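Local atomic coordinates of 5-Carboxyvanillate Decarboxylase (Novosphingobium aromaticivorans, PDB entry 4QRN), a protein that probably removes a carboxyl group from 5-carboxyvanillate, as a manganese-binding carboxy-lyase of the amidohydrolase family. Residues I108-S113 against G176-S181; Q205-H210 against L257-G262. One frame throughout, in Å; residues are numbered along the deposited sequence.

Interaction 1 (I108-S113 against G176-S181). With 1DF (4-hydroxy-3-methoxy-5-nitrobenzoic acid), chain F.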
loop_
_atom_site.group_PDB
_atom_site.type_symbol
_atom_site.label_atom_id
_atom_site.label_comp_id
_atom_site.label_asym_id
_atom_site.label_seq_id
_atom_site.Cartn_x
_atom_site.Cartn_y
_atom_site.Cartn_z
ATOM N N ILE A 108 20.268 -15.207 -5.401
ATOM C CA ILE A 108 20.455 -14.963 -3.979
ATOM C C ILE A 108 19.285 -15.605 -3.262
ATOM O O ILE A 108 18.130 -15.222 -3.458
ATOM C CB ILE A 108 20.580 -13.470 -3.680
ATOM C CG1 ILE A 108 21.674 -12.881 -4.611
ATOM C CG2 ILE A 108 20.843 -13.261 -2.196
ATOM C CD1 ILE A 108 22.125 -11.480 -4.293
ATOM N N LEU A 109 19.612 -16.633 -2.478
ATOM C CA LEU A 109 18.642 -17.584 -1.944
ATOM C C LEU A 109 18.372 -17.347 -0.472
ATOM O O LEU A 109 19.296 -17.101 0.317
ATOM C CB LEU A 109 19.203 -18.998 -2.060
ATOM C CG LEU A 109 19.466 -19.457 -3.480
ATOM C CD1 LEU A 109 20.367 -20.696 -3.477
ATOM C CD2 LEU A 109 18.185 -19.770 -4.198
ATOM N N ALA A 110 17.107 -17.484 -0.101
ATOM C CA ALA A 110 16.701 -17.388 1.311
ATOM C C ALA A 110 15.552 -18.334 1.603
ATOM O O ALA A 110 14.657 -18.554 0.779
ATOM C CB ALA A 110 16.299 -15.952 1.651
ATOM N N LEU A 111 15.538 -18.834 2.822
ATOM C CA LEU A 111 14.479 -19.716 3.290
ATOM C C LEU A 111 13.140 -18.994 3.187
ATOM O O LEU A 111 12.982 -17.859 3.640
ATOM C CB LEU A 111 14.745 -20.137 4.727
ATOM C CG LEU A 111 13.710 -21.097 5.315
ATOM C CD1 LEU A 111 13.789 -22.455 4.654
ATOM C CD2 LEU A 111 13.871 -21.207 6.827
ATOM N N THR A 112 12.154 -19.670 2.615
ATOM C CA THR A 112 10.912 -19.024 2.271
ATOM C C THR A 112 10.107 -18.614 3.496
ATOM O O THR A 112 10.116 -19.264 4.557
ATOM C CB THR A 112 10.120 -19.929 1.316
ATOM O OG1 THR A 112 9.037 -19.202 0.747
ATOM C CG2 THR A 112 9.565 -21.159 1.993
ATOM N N SER A 113 9.387 -17.509 3.334
ATOM C CA SER A 113 8.595 -16.946 4.413
ATOM C C SER A 113 7.530 -17.932 4.890
ATOM O O SER A 113 6.868 -18.567 4.075
ATOM C CB SER A 113 7.944 -15.678 3.893
ATOM O OG SER A 113 7.137 -15.091 4.885
ATOM N N GLY A 176 24.220 -11.706 3.964
ATOM C CA GLY A 176 23.293 -10.942 4.787
ATOM C C GLY A 176 22.257 -11.906 5.296
ATOM O O GLY A 176 22.481 -13.124 5.268
ATOM N N ILE A 177 21.135 -11.364 5.771
ATOM C CA ILE A 177 20.045 -12.189 6.273
ATOM C C ILE A 177 18.729 -11.653 5.710
ATOM O O ILE A 177 18.585 -10.466 5.388
ATOM C CB ILE A 177 19.942 -12.304 7.832
ATOM C CG1 ILE A 177 19.692 -10.923 8.467
ATOM C CG2 ILE A 177 21.185 -13.011 8.395
ATOM C CD1 ILE A 177 19.244 -10.992 9.894
ATOM N N GLN A 178 17.774 -12.582 5.615
ATOM C CA GLN A 178 16.392 -12.232 5.315
ATOM C C GLN A 178 15.549 -12.481 6.548
ATOM O O GLN A 178 15.587 -13.572 7.117
ATOM C CB GLN A 178 15.871 -13.088 4.150
ATOM C CG GLN A 178 14.378 -12.843 3.876
ATOM C CD GLN A 178 13.915 -13.569 2.643
ATOM O OE1 GLN A 178 14.319 -13.229 1.529
ATOM N NE2 GLN A 178 13.062 -14.582 2.828
ATOM N N ILE A 179 14.780 -11.467 6.962
ATOM C CA ILE A 179 13.783 -11.630 8.009
ATOM C C ILE A 179 12.428 -11.467 7.332
ATOM O O ILE A 179 12.204 -10.523 6.561
ATOM C CB ILE A 179 13.981 -10.625 9.164
ATOM C CG1 ILE A 179 15.292 -10.953 9.898
ATOM C CG2 ILE A 179 12.767 -10.657 10.131
ATOM C CD1 ILE A 179 15.612 -10.025 11.074
ATOM N N ASN A 180 11.534 -12.412 7.603
ATOM C CA ASN A 180 10.220 -12.496 6.978
ATOM C C ASN A 180 9.233 -11.670 7.764
ATOM O O ASN A 180 8.293 -12.176 8.383
ATOM C CB ASN A 180 9.849 -13.968 6.885
ATOM C CG ASN A 180 10.908 -14.727 6.179
ATOM O OD1 ASN A 180 11.123 -14.487 4.990
ATOM N ND2 ASN A 180 11.632 -15.599 6.904
ATOM N N SER A 181 9.493 -10.369 7.780
ATOM C CA SER A 181 8.695 -9.367 8.450
ATOM C C SER A 181 8.432 -9.754 9.906
ATOM O O SER A 181 9.394 -10.069 10.604
ATOM C CB SER A 181 7.461 -8.986 7.625
ATOM O OG SER A 181 7.054 -7.696 7.996
HETATM C C1 1DF F . 4.418 -15.769 -2.651
HETATM C CO1 1DF F . 5.073 -14.692 -3.179
HETATM C CO2 1DF F . 4.969 -16.429 -1.530
HETATM C CM1 1DF F . 6.347 -14.376 -2.599
HETATM C CM2 1DF F . 6.257 -16.174 -1.105
HETATM O OM 1DF F . 6.856 -16.817 -0.059
HETATM C CZ 1DF F . 7.037 -15.207 -1.721
HETATM C CC 1DF F . 3.103 -16.222 -3.169
HETATM C CV 1DF F . 6.020 -17.618 0.778
HETATM O O1 1DF F . 2.843 -16.013 -4.426
HETATM O O2 1DF F . 2.325 -16.793 -2.397
HETATM O O3 1DF F . 8.303 -15.057 -1.460
HETATM N N 1DF F . 6.793 -12.959 -2.828
HETATM O O11 1DF F . 7.767 -12.500 -2.301
HETATM O O22 1DF F . 6.011 -12.206 -3.473
HETATM O O HOH W 1 12.606 -16.523 0.508
HETATM O O HOH W 2 14.143 -16.646 5.828
#
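Gln178 NE2 faces the end of strand 106-111 and is gripped by two acceptors. One is Asn180 OD1, 2.9 Å from Gln178 NE2. The other is a water, which also lies within bonding distance of Ala110 O. The contact is inside the amidohydrolase barrel. Strands 106-111 and 177-179 share no hydrogen bond: the first pairs with 38-44 and 147-149, the second with 207-209. Their side chains and waters meet instead.

The Gln178 chain is extended, with CG anti to the backbone N (chi1 175°), which carries its amide across to Ala110. Ala110 CB sits over one face of that amide, 3.5 Å from Gln178 CD. CB of the metal ligand His210 lies over the opposite face. Sandwiched between two carbons, the amide has its rotation restricted. Its bond to Asn180 OD1 is bent (138° at the hydrogen). It lies in the carbonyl plane of Asn180 but is tilted from the amide plane of Gln178.

Asn180 is the centre of an inverse gamma turn. Its ND2 donates to a second water, and that water donates to Leu111 O at 2.8 Å. Ser113 CA packs over the face of the Asn180 amide, 3.7 Å from Asn180 CG. Ser113 OG touches Asn180 CB, but its hydrogen bond goes to Pro211 O.

The loop just after strand 106-111 lines the ligand pocket. Thr112 OG1, which is hydrogen-bonded to Tyr339 OH, lies 3.3 Å from the methoxy oxygen OM of the nitrobenzoate ligand. Ser113 O is 3.5 Å from the methoxy carbon CV of the ligand.

Interaction 2 (Q205-H210 against L257-G262). With MN (manganese (II) ion), chain E; 1DF (4-hydroxy-3-methoxy-5-nitrobenzoic acid), chain F.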
loop_
_atom_site.group_PDB
_atom_site.type_symbol
_atom_site.label_atom_id
_atom_site.label_comp_id
_atom_site.label_asym_id
_atom_site.label_seq_id
_atom_site.Cartn_x
_atom_site.Cartn_y
_atom_site.Cartn_z
ATOM N N GLN A 205 26.479 -6.027 6.865
ATOM C CA GLN A 205 25.691 -6.698 5.848
ATOM C C GLN A 205 24.277 -6.150 5.830
ATOM O O GLN A 205 23.786 -5.661 6.855
ATOM C CB GLN A 205 25.650 -8.197 6.096
ATOM C CG GLN A 205 26.988 -8.837 5.831
ATOM C CD GLN A 205 26.944 -10.341 5.917
ATOM O OE1 GLN A 205 26.088 -10.900 6.596
ATOM N NE2 GLN A 205 27.874 -11.018 5.225
ATOM N N PRO A 206 23.611 -6.275 4.678
ATOM C CA PRO A 206 22.228 -5.808 4.577
ATOM C C PRO A 206 21.245 -6.783 5.181
ATOM O O PRO A 206 21.467 -8.004 5.230
ATOM C CB PRO A 206 22.007 -5.733 3.063
ATOM C CG PRO A 206 22.926 -6.815 2.526
ATOM C CD PRO A 206 24.139 -6.745 3.383
ATOM N N LEU A 207 20.126 -6.207 5.606
ATOM C CA LEU A 207 18.943 -6.931 6.014
ATOM C C LEU A 207 17.926 -6.863 4.898
ATOM O O LEU A 207 17.558 -5.754 4.487
ATOM C CB LEU A 207 18.350 -6.255 7.249
ATOM C CG LEU A 207 16.967 -6.748 7.662
ATOM C CD1 LEU A 207 16.963 -8.261 8.003
ATOM C CD2 LEU A 207 16.456 -5.937 8.833
ATOM N N TYR A 208 17.439 -8.005 4.414
ATOM C CA TYR A 208 16.311 -8.025 3.477
ATOM C C TYR A 208 15.047 -8.296 4.306
ATOM O O TYR A 208 14.944 -9.354 4.944
ATOM C CB TYR A 208 16.548 -9.122 2.430
ATOM C CG TYR A 208 15.777 -8.936 1.126
ATOM C CD1 TYR A 208 14.385 -8.980 1.075
ATOM C CD2 TYR A 208 16.450 -8.704 -0.065
ATOM C CE1 TYR A 208 13.695 -8.802 -0.130
ATOM C CE2 TYR A 208 15.776 -8.557 -1.268
ATOM C CZ TYR A 208 14.400 -8.613 -1.296
ATOM O OH TYR A 208 13.752 -8.451 -2.499
ATOM N N ILE A 209 14.118 -7.337 4.341
ATOM C CA ILE A 209 12.837 -7.585 5.008
ATOM C C ILE A 209 11.890 -8.075 3.929
ATOM O O ILE A 209 11.432 -7.307 3.079
ATOM C CB ILE A 209 12.273 -6.374 5.746
ATOM C CG1 ILE A 209 13.264 -5.892 6.797
ATOM C CG2 ILE A 209 10.948 -6.785 6.426
ATOM C CD1 ILE A 209 12.804 -4.676 7.593
ATOM N N HIS A 210 11.663 -9.384 3.935
ATOM C CA HIS A 210 10.788 -10.046 2.987
ATOM C C HIS A 210 9.373 -10.101 3.568
ATOM O O HIS A 210 9.211 -10.137 4.791
ATOM C CB HIS A 210 11.310 -11.473 2.792
ATOM C CG HIS A 210 10.595 -12.233 1.720
ATOM N ND1 HIS A 210 9.401 -12.874 1.935
ATOM C CD2 HIS A 210 10.904 -12.429 0.413
ATOM C CE1 HIS A 210 8.997 -13.418 0.791
ATOM N NE2 HIS A 210 9.903 -13.185 -0.144
ATOM N N LEU A 257 23.509 1.103 8.225
ATOM C CA LEU A 257 22.628 -0.029 7.932
ATOM C C LEU A 257 21.887 0.122 6.617
ATOM O O LEU A 257 21.291 1.170 6.357
ATOM C CB LEU A 257 21.624 -0.161 9.071
ATOM C CG LEU A 257 20.584 -1.268 8.951
ATOM C CD1 LEU A 257 21.235 -2.630 9.089
ATOM C CD2 LEU A 257 19.504 -1.061 10.007
ATOM N N GLN A 258 21.909 -0.939 5.815
ATOM C CA GLN A 258 21.131 -0.998 4.589
ATOM C C GLN A 258 20.015 -2.022 4.773
ATOM O O GLN A 258 20.275 -3.159 5.166
ATOM C CB GLN A 258 21.997 -1.418 3.395
ATOM C CG GLN A 258 23.190 -0.487 3.173
ATOM C CD GLN A 258 22.754 0.927 2.825
ATOM O OE1 GLN A 258 21.978 1.122 1.893
ATOM N NE2 GLN A 258 23.209 1.919 3.602
ATOM N N ILE A 259 18.781 -1.600 4.474
ATOM C CA ILE A 259 17.635 -2.501 4.449
ATOM C C ILE A 259 17.129 -2.600 3.023
ATOM O O ILE A 259 16.861 -1.585 2.371
ATOM C CB ILE A 259 16.507 -2.076 5.408
ATOM C CG1 ILE A 259 17.035 -2.055 6.848
ATOM C CG2 ILE A 259 15.303 -3.042 5.237
ATOM C CD1 ILE A 259 15.987 -1.659 7.911
ATOM N N MET A 260 17.009 -3.840 2.545
ATOM C CA MET A 260 16.455 -4.168 1.238
ATOM C C MET A 260 15.014 -4.629 1.369
ATOM O O MET A 260 14.690 -5.365 2.293
ATOM C CB MET A 260 17.273 -5.315 0.631
ATOM C CG MET A 260 18.720 -5.002 0.363
ATOM S SD MET A 260 19.650 -6.504 -0.008
ATOM C CE MET A 260 21.186 -5.789 -0.529
ATOM N N VAL A 261 14.180 -4.198 0.428
ATOM C CA VAL A 261 12.837 -4.745 0.283
ATOM C C VAL A 261 12.576 -4.993 -1.195
ATOM O O VAL A 261 13.183 -4.369 -2.078
ATOM C CB VAL A 261 11.742 -3.839 0.870
ATOM C CG1 VAL A 261 11.825 -3.788 2.392
ATOM C CG2 VAL A 261 11.818 -2.443 0.268
ATOM N N GLY A 262 11.680 -5.931 -1.445
ATOM C CA GLY A 262 11.275 -6.308 -2.779
ATOM C C GLY A 262 10.038 -5.572 -3.254
ATOM O O GLY A 262 9.624 -4.544 -2.711
HETATM MN MN MN E . 9.580 -13.599 -2.310
HETATM C C1 1DF F . 4.418 -15.769 -2.651
HETATM C CO1 1DF F . 5.073 -14.692 -3.179
HETATM C CO2 1DF F . 4.969 -16.429 -1.530
HETATM C CM1 1DF F . 6.347 -14.376 -2.599
HETATM C CM2 1DF F . 6.257 -16.174 -1.105
HETATM O OM 1DF F . 6.856 -16.817 -0.059
HETATM C CZ 1DF F . 7.037 -15.207 -1.721
HETATM C CC 1DF F . 3.103 -16.222 -3.169
HETATM C CV 1DF F . 6.020 -17.618 0.778
HETATM O O1 1DF F . 2.843 -16.013 -4.426
HETATM O O2 1DF F . 2.325 -16.793 -2.397
HETATM O O3 1DF F . 8.303 -15.057 -1.460
HETATM N N 1DF F . 6.793 -12.959 -2.828
HETATM O O11 1DF F . 7.767 -12.500 -2.301
HETATM O O22 1DF F . 6.011 -12.206 -3.473
HETATM O O HOH W 3 24.024 -2.904 6.523
HETATM O O HOH W 4 10.269 -7.262 0.570
HETATM O O HOH W 5 11.379 -14.848 -2.381
#
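Leu207 and Ile259 are partners in a parallel beta bridge, as are Tyr208 and Met260. They join two neighbouring strands of the amidohydrolase barrel. The short strand segments cross at -34°.

Three backbone hydrogen bonds hold the pair. Leu207 N donates to Gln258 O at 3.1 Å, Met260 N to Leu207 O at 2.8 Å, and Ile209 N to Met260 O at 2.9 Å. Waters carry the pairing past both ends. One accepts from Gln258 N and donates to Gln205 O. The other accepts from Gly262 N and donates to Ile209 O.

On the face that carries Tyr208 and Met260, the two side chains cross at about a right angle. Tyr208 CG is anti to the backbone N (chi1 -158°), which lays the ring beside Met260. Tyr208 CD2 rests 3.6 Å from Met260 CB, and Met260 O lies over a face of the ring. The sulfur meets the ring obliquely, as a Met-aromatic contact. Tyr208 OH packs 3.3 Å from Gly262 CA. The extended Met260 chain runs alongside Pro206, and its CE is 3.7 Å from Pro206 CG. On the other face of the sheet, Ile209 CD1 packs against Ile259 CG2 at 3.8 Å.

Polar and metal contacts gather at the C-terminal ends. Tyr208 OH is hydrogen-bonded to Glu41 OE1 and Thr309 OG1. It may therefore help to position Glu41, a manganese ligand. His210 NE2 binds manganese at 2.2 Å. Glu41, Asp336, a water, and O3 and O11 of the inhibitor complete the site.

Strands 177-179 and 306-309 flank the pair within the sheet. Helix 233-248 covers Ile209, Ile259 and Val261, while helix 194-203 packs on Leu207 and Leu257.

Following the chain from the N terminus, past strand 38-44, interaction 1 opens on strand 106-111. Helix 122-142, strand 147-149 and helix 158-170 follow before 176-181 closes it. Helix 194-203 leads on to 205-210, where interaction 2 opens. That contact closes at 257-262, after helices 220-225, 233-248 and 250-253, as a beta-alpha-beta crossover. The two loops are in series and neither nest nor cross. Probable hydrogen bonds from Tyr208 N to Ile177 O and from His210 N to Ile179 O join them. Interaction 1 links, through side chains and water, the barrel part holding 38-44, 106-111 and 147-149 to that holding 177-179; interaction 2 pairs two strands within the latter. Both reach the bound inhibitor.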